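Local coordinates for Pbp related beta-lactamase (PDB 2QMI) that acts as a self-compartmentalizing archaeal peptidase, a serine hydrolase of the penicillin-binding protein and beta-lactamase family that assembles into an octamer, at the interface of chains A and B. Residues are numbered along the deposited sequence; one frame, centred on the assembly and turned at random. Chains: chain A/B, Pbp related beta-lactamase.

The interface of chains A and B. Residues chain A 112-115, 118; chain B 376, 441-443.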
loop_
_atom_site.group_PDB
_atom_site.type_symbol
_atom_site.label_atom_id
_atom_site.label_comp_id
_atom_site.label_asym_id
_atom_site.label_seq_id
_atom_site.Cartn_x
_atom_site.Cartn_y
_atom_site.Cartn_z
ATOM N N PRO A 112 16.986 -40.989 7.592
ATOM C CA PRO A 112 15.757 -40.195 7.551
ATOM C C PRO A 112 15.552 -39.606 6.157
ATOM O O PRO A 112 16.480 -39.549 5.342
ATOM C CB PRO A 112 15.988 -39.143 8.626
ATOM C CG PRO A 112 17.473 -38.960 8.601
ATOM C CD PRO A 112 18.001 -40.365 8.457
ATOM N N SER A 113 14.326 -39.176 5.893
ATOM C CA SER A 113 13.964 -38.633 4.603
ATOM C C SER A 113 14.811 -37.486 4.092
ATOM O O SER A 113 15.281 -36.637 4.848
ATOM C CB SER A 113 12.503 -38.191 4.623
ATOM O OG SER A 113 12.192 -37.394 3.494
ATOM N N LEU A 114 15.015 -37.486 2.785
ATOM C CA LEU A 114 15.724 -36.406 2.139
ATOM C C LEU A 114 14.485 -35.637 1.667
ATOM O O LEU A 114 13.474 -36.248 1.340
ATOM C CB LEU A 114 16.538 -36.928 0.941
ATOM C CG LEU A 114 17.357 -38.226 1.098
ATOM C CD1 LEU A 114 18.089 -38.522 -0.216
ATOM C CD2 LEU A 114 18.350 -38.108 2.250
ATOM N N GLY A 115 14.514 -34.318 1.659
ATOM C CA GLY A 115 13.330 -33.602 1.216
ATOM C C GLY A 115 13.183 -33.624 -0.297
ATOM O O GLY A 115 12.572 -32.725 -0.869
ATOM N N GLU A 118 9.533 -33.488 -1.809
ATOM C CA GLU A 118 8.952 -32.224 -1.361
ATOM C C GLU A 118 9.510 -31.057 -2.176
ATOM O O GLU A 118 8.754 -30.221 -2.677
ATOM C CB GLU A 118 9.247 -31.987 0.127
ATOM C CG GLU A 118 8.478 -32.889 1.082
ATOM C CD GLU A 118 9.052 -34.294 1.184
ATOM O OE1 GLU A 118 10.086 -34.584 0.540
ATOM O OE2 GLU A 118 8.463 -35.109 1.928
ATOM N N THR B 376 17.201 -29.199 0.700
ATOM C CA THR B 376 15.970 -29.440 -0.050
ATOM C C THR B 376 14.777 -28.686 0.526
ATOM O O THR B 376 14.073 -27.968 -0.194
ATOM C CB THR B 376 15.620 -30.947 -0.095
ATOM O OG1 THR B 376 15.600 -31.479 1.241
ATOM C CG2 THR B 376 16.636 -31.694 -0.932
ATOM N N ARG B 441 9.132 -38.164 9.729
ATOM C CA ARG B 441 9.998 -38.744 8.700
ATOM C C ARG B 441 11.256 -37.930 8.404
ATOM O O ARG B 441 12.247 -38.468 7.899
ATOM C CB ARG B 441 9.218 -38.912 7.389
ATOM C CG ARG B 441 9.039 -37.611 6.596
ATOM C CD ARG B 441 8.067 -37.784 5.433
ATOM N NE ARG B 441 6.700 -38.013 5.899
ATOM C CZ ARG B 441 5.646 -38.173 5.101
ATOM N NH1 ARG B 441 5.790 -38.130 3.781
ATOM N NH2 ARG B 441 4.443 -38.371 5.623
ATOM N N TYR B 442 11.218 -36.639 8.721
ATOM C CA TYR B 442 12.332 -35.744 8.429
ATOM C C TYR B 442 13.423 -35.582 9.474
ATOM O O TYR B 442 13.211 -35.779 10.674
ATOM C CB TYR B 442 11.805 -34.341 8.134
ATOM C CG TYR B 442 10.690 -34.265 7.127
ATOM C CD1 TYR B 442 10.922 -34.507 5.774
ATOM C CD2 TYR B 442 9.392 -33.945 7.532
ATOM C CE1 TYR B 442 9.883 -34.430 4.845
ATOM C CE2 TYR B 442 8.353 -33.867 6.618
ATOM C CZ TYR B 442 8.602 -34.108 5.277
ATOM O OH TYR B 442 7.571 -34.012 4.373
ATOM N N ARG B 443 14.599 -35.202 8.979
ATOM C CA ARG B 443 15.756 -34.886 9.801
ATOM C C ARG B 443 16.152 -33.502 9.289
ATOM O O ARG B 443 16.383 -33.328 8.096
ATOM C CB ARG B 443 16.927 -35.850 9.581
ATOM C CG ARG B 443 18.168 -35.407 10.367
ATOM C CD ARG B 443 19.407 -36.248 10.134
ATOM N NE ARG B 443 20.529 -35.683 10.885
ATOM C CZ ARG B 443 21.768 -36.179 10.916
ATOM N NH1 ARG B 443 22.076 -37.271 10.234
ATOM N NH2 ARG B 443 22.704 -35.572 11.634
HETATM O O HOH W 1 8.205 -37.581 1.710
#
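A:Ser113 and A:Glu118 meet B:Arg441 and B:Tyr442 in a two-fold symmetric interface between identical subunits of the octamer, where the C-terminal octamerisation domain of chain B docks on the beta-lactamase-family domain of chain A and helps join them. The loop entering helix 116-124 of chain A runs beside the start of strand 442-445 of chain B as a short parallel beta bridge between A:Ser113 and B:Tyr442. A:Ser113 N donates to B:Arg441 O at 3.0 Å. Further along, B:Thr376 OG1 lies 3.1 Å from A:Gly115 N, at best a bent, weak hydrogen bond.

A:Glu118 and B:Tyr442 reach for each other tip to tip. B:Tyr442 OH, the phenol hydroxyl, donates to A:Glu118 OE2 at 2.8 Å, from above the carboxylate plane; carboxylate and ring are turned 73° apart, with A:Glu118 CD at the ring's edge. A bend at chi2 (78°) curls the glutamate chain back, bringing the carboxylate to the phenol. B:Arg441 CG lies over the centre of the B:Tyr442 ring, 3.5 Å above its plane, and should help hold it. The arginine then carries its guanidinium to a water that links B:Arg441 NH1 to A:Glu118 OE2. B:Arg441 NH1 and A:Glu118 OE2 stand 4.4 Å apart and, if both are charged, may attract.

At the other end, the A:Pro112 ring packs through CG against B:Arg443 CB (3.3 Å) and CD, across the extended arginine chain. A:Ser113 OG turns back to its own chain, donating to A:Leu114 O.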